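Local coordinates for VP1 (New Jersey polyomavirus-2013, PDB 6Y5Y), which forms the pentameric building blocks of the polyomavirus capsid and binds sialylated glycans, through which the virus probably attaches to host cells, at residues D[64-69]-D[80-85]; D[75-80]-D[173-178]. All coordinates share one frame; numbering follows the deposited sequence. Where two conformers were deposited one is given.

Interaction 1: residues D[64-69]-D[80-85]. With SIA (N-acetyl-alpha-neuraminic acid), chain N.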
ATOM      1  N   TYR D  64      19.582 -11.769  16.896  1.00 19.03           N
ATOM      2  CA  TYR D  64      18.784 -12.734  16.162  1.00 16.20           C
ATOM      3  C   TYR D  64      18.146 -13.704  17.148  1.00 17.64           C
ATOM      4  O   TYR D  64      18.535 -13.786  18.315  1.00 17.53           O
ATOM      5  CB  TYR D  64      19.615 -13.546  15.162  1.00 20.73           C
ATOM      6  CG  TYR D  64      20.239 -12.783  14.009  1.00 19.20           C
ATOM      7  CD1 TYR D  64      21.322 -11.924  14.208  1.00 17.88           C
ATOM      8  CD2 TYR D  64      19.773 -12.963  12.711  1.00 19.91           C
ATOM      9  CE1 TYR D  64      21.913 -11.263  13.134  1.00 15.61           C
ATOM     10  CE2 TYR D  64      20.350 -12.308  11.645  1.00 18.33           C
ATOM     11  CZ  TYR D  64      21.416 -11.462  11.858  1.00 20.19           C
ATOM     12  OH  TYR D  64      21.982 -10.821  10.781  1.00 22.17           O
ATOM     13  N   SER D  65      17.152 -14.439  16.669  1.00 15.91           N
ATOM     14  CA  SER D  65      16.656 -15.556  17.445  1.00 17.72           C
ATOM     15  C   SER D  65      17.520 -16.788  17.195  1.00 22.39           C
ATOM     16  O   SER D  65      18.323 -16.845  16.262  1.00 19.53           O
ATOM     17  CB  SER D  65      15.204 -15.854  17.090  1.00 17.40           C
ATOM     18  OG  SER D  65      15.135 -16.553  15.859  1.00 18.67           O
ATOM     19  N   GLU D  66      17.348 -17.780  18.053  1.00 20.45           N
ATOM     20  CA  GLU D  66      17.825 -19.118  17.744  1.00 24.23           C
ATOM     21  C   GLU D  66      17.028 -19.692  16.563  1.00 25.73           C
ATOM     22  O   GLU D  66      15.958 -19.192  16.208  1.00 20.80           O
ATOM     23  CB  GLU D  66      17.710 -19.989  18.996  1.00 20.64           C
ATOM     24  CG  GLU D  66      18.212 -21.416  18.862  1.00 31.22           C
ATOM     25  CD  GLU D  66      19.632 -21.509  18.316  1.00 25.78           C
ATOM     26  OE1 GLU D  66      20.604 -21.377  19.090  1.00 30.00           O
ATOM     27  OE2 GLU D  66      19.768 -21.715  17.099  1.00 24.57           O
ATOM     28  N   VAL D  67      17.578 -20.739  15.934  1.00 24.79           N
ATOM     29  CA  VAL D  67      16.946 -21.354  14.767  1.00 21.12           C
ATOM     30  C   VAL D  67      15.607 -21.988  15.147  1.00 25.17           C
ATOM     31  O   VAL D  67      15.481 -22.629  16.199  1.00 19.83           O
ATOM     32  CB  VAL D  67      17.897 -22.401  14.157  1.00 23.56           C
ATOM     33  CG1 VAL D  67      17.273 -23.053  12.956  1.00 20.47           C
ATOM     34  CG2 VAL D  67      19.250 -21.765  13.773  1.00 18.40           C
ATOM     35  N   ILE D  68      14.602 -21.839  14.270  1.00 18.11           N
ATOM     36  CA  ILE D  68      13.255 -22.375  14.489  1.00 18.60           C
ATOM     37  C   ILE D  68      12.874 -23.285  13.328  1.00 20.77           C
ATOM     38  O   ILE D  68      13.049 -22.915  12.159  1.00 19.98           O
ATOM     39  CB  ILE D  68      12.214 -21.245  14.650  1.00 18.23           C
ATOM     40  CG1 ILE D  68      12.585 -20.354  15.835  1.00 19.30           C
ATOM     41  CG2 ILE D  68      10.826 -21.827  14.835  1.00 22.22           C
ATOM     42  CD1 ILE D  68      12.514 -18.862  15.526  1.00 23.22           C
ATOM     43  N   HIS D  69      12.333 -24.470  13.652  1.00 18.30           N
ATOM     44  CA  HIS D  69      11.878 -25.459  12.685  1.00 18.61           C
ATOM     45  C   HIS D  69      10.407 -25.786  12.917  1.00 16.11           C
ATOM     46  O   HIS D  69       9.887 -25.630  14.027  1.00 17.05           O
ATOM     47  CB  HIS D  69      12.693 -26.776  12.771  1.00 22.14           C
ATOM     48  CG  HIS D  69      14.139 -26.585  13.117  1.00 21.68           C
ATOM     49  ND1 HIS D  69      14.563 -26.160  14.359  1.00 23.01           N
ATOM     50  CD2 HIS D  69      15.263 -26.780  12.385  1.00 20.64           C
ATOM     51  CE1 HIS D  69      15.882 -26.095  14.374  1.00 27.13           C
ATOM     52  NE2 HIS D  69      16.332 -26.466  13.189  1.00 22.69           N
ATOM     53  N   SER D  80      13.411 -20.331  25.082  1.00 26.95           N
ATOM     54  CA  SER D  80      13.240 -18.883  25.139  0.55 23.91           C
ATOM     55  C   SER D  80      14.060 -18.179  24.068  1.00 29.65           C
ATOM     56  O   SER D  80      13.634 -17.145  23.532  1.00 20.79           O
ATOM     57  CB  SER D  80      13.619 -18.362  26.527  0.55 24.57           C
ATOM     58  OG  SER D  80      15.025 -18.206  26.660  0.55 29.33           O
ATOM     59  N   VAL D  81      15.242 -18.714  23.743  1.00 24.14           N
ATOM     60  CA  VAL D  81      16.057 -18.114  22.695  1.00 23.60           C
ATOM     61  C   VAL D  81      15.420 -18.231  21.319  1.00 20.42           C
ATOM     62  O   VAL D  81      15.881 -17.575  20.371  1.00 20.79           O
ATOM     63  CB  VAL D  81      17.466 -18.743  22.688  1.00 22.11           C
ATOM     64  CG1 VAL D  81      18.249 -18.277  23.911  1.00 23.40           C
ATOM     65  CG2 VAL D  81      17.372 -20.265  22.658  1.00 23.06           C
ATOM     66  N   GLN D  82      14.378 -19.052  21.177  1.00 19.04           N
ATOM     67  CA  GLN D  82      13.669 -19.204  19.914  1.00 17.72           C
ATOM     68  C   GLN D  82      12.438 -18.304  19.803  1.00 19.42           C
ATOM     69  O   GLN D  82      11.706 -18.414  18.816  1.00 19.71           O
ATOM     70  CB  GLN D  82      13.227 -20.655  19.720  1.00 21.96           C
ATOM     71  CG  GLN D  82      14.361 -21.674  19.619  1.00 23.00           C
ATOM     72  CD  GLN D  82      13.822 -23.088  19.546  1.00 20.21           C
ATOM     73  OE1 GLN D  82      13.356 -23.636  20.544  1.00 25.48           O
ATOM     74  NE2 GLN D  82      13.839 -23.666  18.354  1.00 18.53           N
ATOM     75  N   MET D  83      12.181 -17.453  20.791  1.00 21.73           N
ATOM     76  CA  MET D  83      10.929 -16.700  20.882  1.00 20.69           C
ATOM     77  C   MET D  83      11.238 -15.225  21.112  1.00 17.93           C
ATOM     78  O   MET D  83      11.570 -14.827  22.242  1.00 17.68           O
ATOM     79  CB  MET D  83      10.039 -17.245  22.001  1.00 18.28           C
ATOM     80  CG  MET D  83       9.811 -18.763  21.961  1.00 20.08           C
ATOM     81  SD  MET D  83       8.921 -19.415  23.399  1.00 20.21           S
ATOM     82  CE  MET D  83       7.284 -18.679  23.172  1.00 18.45           C
ATOM     83  N   PRO D  84      11.133 -14.381  20.082  1.00 19.78           N
ATOM     84  CA  PRO D  84      11.411 -12.951  20.283  1.00 19.02           C
ATOM     85  C   PRO D  84      10.530 -12.363  21.377  1.00 16.92           C
ATOM     86  O   PRO D  84       9.376 -12.759  21.542  1.00 21.18           O
ATOM     87  CB  PRO D  84      11.109 -12.335  18.911  1.00 19.56           C
ATOM     88  CG  PRO D  84      11.378 -13.462  17.950  1.00 17.15           C
ATOM     89  CD  PRO D  84      10.937 -14.719  18.662  1.00 20.34           C
ATOM     90  N   GLN D  85      11.099 -11.425  22.139  1.00 16.64           N
ATOM     91  CA  GLN D  85      10.464 -10.865  23.321  1.00 19.34           C
ATOM     92  C   GLN D  85      10.392  -9.349  23.211  1.00 18.69           C
ATOM     93  O   GLN D  85      11.108  -8.728  22.423  1.00 20.24           O
ATOM     94  CB  GLN D  85      11.227 -11.250  24.600  1.00 15.92           C
ATOM     95  CG  GLN D  85      11.363 -12.762  24.781  1.00 16.21           C
ATOM     96  CD  GLN D  85      12.814 -13.216  24.952  1.00 18.30           C
ATOM     97  OE1 GLN D  85      13.658 -12.471  25.446  1.00 19.56           O
ATOM     98  NE2 GLN D  85      13.098 -14.447  24.552  1.00 18.63           N
TER
HETATM   99  C1  SIA N   3      20.004 -26.019  13.249  1.00 21.92           C
HETATM  100  C2  SIA N   3      21.291 -26.247  14.160  1.00 29.31           C
HETATM  101  C3  SIA N   3      21.873 -24.970  14.786  1.00 21.34           C
HETATM  102  C4  SIA N   3      21.031 -24.361  15.912  1.00 20.18           C
HETATM  103  C5  SIA N   3      20.729 -25.448  16.958  1.00 26.52           C
HETATM  104  C6  SIA N   3      20.112 -26.682  16.264  1.00 27.20           C
HETATM  105  C7  SIA N   3      19.833 -27.893  17.194  1.00 28.48           C
HETATM  106  C8  SIA N   3      19.414 -29.128  16.364  1.00 31.94           C
HETATM  107  C9  SIA N   3      18.921 -30.267  17.243  1.00 23.37           C
HETATM  108  C10 SIA N   3      20.138 -24.760  19.267  1.00 29.96           C
HETATM  109  C11 SIA N   3      18.994 -24.411  20.213  1.00 31.99           C
HETATM  110  N5  SIA N   3      19.782 -25.056  17.996  1.00 28.91           N
HETATM  111  O1A SIA N   3      20.074 -25.060  12.445  1.00 24.77           O
HETATM  112  O1B SIA N   3      19.061 -26.852  13.440  1.00 24.33           O
HETATM  113  O4  SIA N   3      21.699 -23.252  16.554  1.00 20.95           O
HETATM  114  O6  SIA N   3      20.970 -27.177  15.245  1.00 29.75           O
HETATM  115  O7  SIA N   3      20.968 -28.144  18.013  1.00 27.10           O
HETATM  116  O8  SIA N   3      18.421 -28.793  15.394  1.00 29.63           O
HETATM  117  O9  SIA N   3      18.495 -31.326  16.373  1.00 34.87           O
HETATM  118  O10 SIA N   3      21.298 -24.763  19.662  1.00 31.90           O

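Interaction 2: residues D[75-80]-D[173-178]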
ATOM      1  N   ASP D  75       8.091 -31.950  18.638  1.00 23.45           N
ATOM      2  CA  ASP D  75       9.124 -32.970  18.784  1.00 25.11           C
ATOM      3  C   ASP D  75      10.159 -32.610  19.841  1.00 28.75           C
ATOM      4  O   ASP D  75      11.027 -33.436  20.143  1.00 28.75           O
ATOM      5  CB  ASP D  75       9.860 -33.188  17.457  1.00 22.16           C
ATOM      6  CG  ASP D  75       9.072 -34.017  16.463  1.00 34.44           C
ATOM      7  OD1 ASP D  75       8.118 -34.725  16.861  1.00 34.31           O
ATOM      8  OD2 ASP D  75       9.436 -33.982  15.268  1.00 40.99           O
ATOM      9  N   ASN D  76      10.108 -31.400  20.384  1.00 20.47           N
ATOM     10  CA  ASN D  76      11.064 -30.943  21.385  1.00 19.36           C
ATOM     11  C   ASN D  76      10.443 -29.764  22.125  1.00 27.29           C
ATOM     12  O   ASN D  76       9.330 -29.331  21.813  1.00 25.49           O
ATOM     13  CB  ASN D  76      12.397 -30.559  20.736  1.00 27.64           C
ATOM     14  CG  ASN D  76      12.240 -29.468  19.684  1.00 29.67           C
ATOM     15  OD1 ASN D  76      11.515 -28.496  19.895  1.00 26.56           O
ATOM     16  ND2 ASN D  76      12.922 -29.622  18.551  1.00 24.97           N
ATOM     17  N   ASN D  77      11.186 -29.224  23.090  1.00 21.82           N
ATOM     18  CA  ASN D  77      10.754 -28.035  23.811  1.00 22.04           C
ATOM     19  C   ASN D  77      11.187 -26.785  23.056  1.00 28.23           C
ATOM     20  O   ASN D  77      12.351 -26.662  22.661  1.00 22.08           O
ATOM     21  CB  ASN D  77      11.339 -27.997  25.224  1.00 29.59           C
ATOM     22  CG  ASN D  77      10.736 -29.041  26.130  1.00 31.94           C
ATOM     23  OD1 ASN D  77       9.680 -29.598  25.840  1.00 33.71           O
ATOM     24  ND2 ASN D  77      11.412 -29.316  27.240  1.00 41.16           N
ATOM     25  N   LEU D  78      10.250 -25.855  22.869  1.00 21.08           N
ATOM     26  CA  LEU D  78      10.608 -24.548  22.340  1.00 20.35           C
ATOM     27  C   LEU D  78      11.321 -23.742  23.420  1.00 25.18           C
ATOM     28  O   LEU D  78      10.804 -23.577  24.530  1.00 28.91           O
ATOM     29  CB  LEU D  78       9.354 -23.817  21.847  1.00 23.22           C
ATOM     30  CG  LEU D  78       9.580 -22.665  20.865  1.00 28.21           C
ATOM     31  CD1 LEU D  78      10.123 -23.190  19.536  1.00 22.26           C
ATOM     32  CD2 LEU D  78       8.292 -21.842  20.656  1.00 21.74           C
ATOM     33  N   LEU D  79      12.514 -23.248  23.097  1.00 21.26           N
ATOM     34  CA  LEU D  79      13.343 -22.514  24.040  1.00 24.47           C
ATOM     35  C   LEU D  79      13.027 -21.022  24.004  1.00 23.17           C
ATOM     36  O   LEU D  79      12.472 -20.506  23.034  1.00 25.55           O
ATOM     37  CB  LEU D  79      14.823 -22.719  23.726  1.00 25.86           C
ATOM     38  CG  LEU D  79      15.288 -24.175  23.652  1.00 27.79           C
ATOM     39  CD1 LEU D  79      16.625 -24.240  22.944  1.00 24.37           C
ATOM     40  CD2 LEU D  79      15.391 -24.760  25.056  1.00 32.27           C
ATOM     41  N   SER D  80      13.411 -20.331  25.082  1.00 26.95           N
ATOM     42  CA  SER D  80      13.240 -18.883  25.139  0.55 23.91           C
ATOM     43  C   SER D  80      14.060 -18.179  24.068  1.00 29.65           C
ATOM     44  O   SER D  80      13.634 -17.145  23.532  1.00 20.79           O
ATOM     45  CB  SER D  80      13.619 -18.362  26.527  0.55 24.57           C
ATOM     46  OG  SER D  80      15.025 -18.206  26.660  0.55 29.33           O
ATOM     47  N   LYS D 173       4.921 -27.077  23.614  1.00 25.82           N
ATOM     48  CA  LYS D 173       5.844 -27.486  24.667  1.00 24.57           C
ATOM     49  C   LYS D 173       6.928 -26.431  24.857  1.00 20.91           C
ATOM     50  O   LYS D 173       7.650 -26.092  23.912  1.00 23.22           O
ATOM     51  CB  LYS D 173       6.473 -28.837  24.333  1.00 16.86           C
ATOM     52  CG  LYS D 173       5.492 -29.988  24.348  1.00 28.90           C
ATOM     53  CD  LYS D 173       6.197 -31.328  24.513  1.00 30.63           C
ATOM     54  CE  LYS D 173       7.145 -31.596  23.370  1.00 32.69           C
ATOM     55  NZ  LYS D 173       7.400 -33.064  23.205  1.00 40.65           N
ATOM     56  N   TYR D 174       7.064 -25.941  26.085  1.00 20.64           N
ATOM     57  CA  TYR D 174       8.059 -24.937  26.431  1.00 23.36           C
ATOM     58  C   TYR D 174       9.075 -25.519  27.406  1.00 33.56           C
ATOM     59  O   TYR D 174       8.721 -26.292  28.302  1.00 27.36           O
ATOM     60  CB  TYR D 174       7.401 -23.703  27.044  1.00 25.98           C
ATOM     61  CG  TYR D 174       6.490 -22.981  26.081  1.00 22.37           C
ATOM     62  CD1 TYR D 174       6.993 -22.410  24.919  1.00 27.12           C
ATOM     63  CD2 TYR D 174       5.124 -22.871  26.329  1.00 22.38           C
ATOM     64  CE1 TYR D 174       6.159 -21.744  24.025  1.00 21.87           C
ATOM     65  CE2 TYR D 174       4.284 -22.211  25.438  1.00 27.44           C
ATOM     66  CZ  TYR D 174       4.810 -21.645  24.291  1.00 24.11           C
ATOM     67  OH  TYR D 174       3.992 -20.981  23.392  1.00 19.89           O
ATOM     68  N   ALA D 175      10.336 -25.140  27.219  1.00 34.58           N
ATOM     69  CA  ALA D 175      11.390 -25.547  28.134  1.00 42.10           C
ATOM     70  C   ALA D 175      11.203 -24.865  29.482  1.00 46.92           C
ATOM     71  O   ALA D 175      10.861 -23.682  29.554  1.00 45.82           O
ATOM     72  CB  ALA D 175      12.759 -25.199  27.552  1.00 38.42           C
ATOM     73  N   THR D 176      11.421 -25.617  30.552  1.00 49.95           N
ATOM     74  CA  THR D 176      11.266 -25.105  31.912  1.00 56.00           C
ATOM     75  C   THR D 176      12.653 -24.987  32.543  1.00 58.05           C
ATOM     76  O   THR D 176      13.203 -25.963  33.057  1.00 63.91           O
ATOM     77  CB  THR D 176      10.330 -25.995  32.730  1.00 54.56           C
ATOM     78  OG1 THR D 176      10.454 -25.676  34.121  1.00 54.57           O
ATOM     79  CG2 THR D 176      10.628 -27.482  32.503  1.00 52.94           C
ATOM     80  N   ALA D 177      13.218 -23.787  32.492  1.00 57.14           N
ATOM     81  CA  ALA D 177      14.506 -23.517  33.110  1.00 54.55           C
ATOM     82  C   ALA D 177      14.314 -22.950  34.510  1.00 55.02           C
ATOM     83  O   ALA D 177      13.323 -22.272  34.796  1.00 58.56           O
ATOM     84  CB  ALA D 177      15.322 -22.540  32.262  1.00 58.11           C
ATOM     85  N   ILE D 178      15.271 -23.244  35.384  1.00 56.70           N
ATOM     86  CA  ILE D 178      15.293 -22.689  36.735  1.00 54.01           C
ATOM     87  C   ILE D 178      16.588 -21.904  36.888  1.00 55.61           C
ATOM     88  O   ILE D 178      17.671 -22.505  36.937  1.00 62.82           O
ATOM     89  CB  ILE D 178      15.168 -23.787  37.802  1.00 56.82           C
TER

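Interaction 1: residues D[64-69]-D[80-85]
Glu66 OE2 is gripped twice: by O4 of the sialic acid at 2.5 Å, and by the backbone N of Val67, which meets its anti side at 2.7 Å, somewhat out of the carboxylate plane. The other oxygen, OE1, pairs with Arg58. CG stands anti to the backbone N (chi1 -178°) and the chain then bends at chi2 (52°), leaving CB against Val81 CG2 and Gln82 CG while the carboxylate turns away to the sugar. Behind it, Glu66 N donates an almost straight bond to Val81 O (2.8 Å). The extended Gln82 side chain runs on to Val67 O, which NE2 reaches at 2.9 Å in the carbonyl plane; its OE1 accepts from Leu79 N. Ile68 passes Gln82 in the opposite direction and lays CD1 against Gln82 O at 3.4 Å. On the sugar side, both Val67 methyls approach O1A of the sialic acid carboxylate, and His69 NE2 donates to its O1B at 2.8 Å, near the ring plane, while ND1 bonds Asp72. The short 3-10 turn at 80-82 supports 64-69 from behind, alongside strand 291-310. Arg58, Val67 N and Asp72 hold the carboxylate and imidazole from the protein side, consistent with a largely preset site.

Interaction 2: residues D[75-80]-D[173-178]
The Lys173 side chain passes by Asn77 and Asn76 beside a single parallel beta bridge, Leu78 with Tyr174, that joins two surface loops of the VP1 jelly roll. Its CB sits 3.6 Å from Asn77 OD1, with Asn76 O slightly farther off. CD stays within loose reach of the same amide oxygen, the two side chains crossing at about a right angle. A bend at chi3 (-61°) then brings CE to Asn76 O at 3.5 Å, and NZ ends in a hydrogen bond to Tyr74 O; Asp75 OD1 remains 6.6 Å from NZ, an opposite charge nearby but not in contact. Two backbone bonds make the bridge: Leu78 N gives to Lys173 O at 2.8 Å, and Ala175 N gives to Leu78 O at 3.1 Å. The Leu78 and Tyr174 side chains lie side by side and point the same way, CD2 resting at the ring edge by CE1, near its plane. The tyrosine hydroxyl bonds Glu167, and its ring stacks on His184. On the other flank, Asn77 CB abuts the backbone of Ala175, whose methyl also receives the branch end of Leu79, a residue of the glycan pocket, with CD2 3.7 Å from Ala175 CB.

Overall arrangement
Centred 11 Å apart, the two interactions lie on the same side of the chain's centre; their segments 75-80 and 80-85 share Ser80. Along the chain the order is 64-69, 75-80, 80-85, then 173-178, so the contacts interlock. The first three segments share the long loop between strands 28-45 and 87-92; the fourth comes from the loop after strand 162-165. Met83 links the pair, touching Leu78 and the Tyr174 ring. Interaction 1 is buried and faces the sialic acid, whereas interaction 2 lies farther out at the surface. Together they tie a receptor-binding loop to itself and to a neighbouring loop, with Leu79 bringing the second contact to the N-acetyl methyl of the sialic acid.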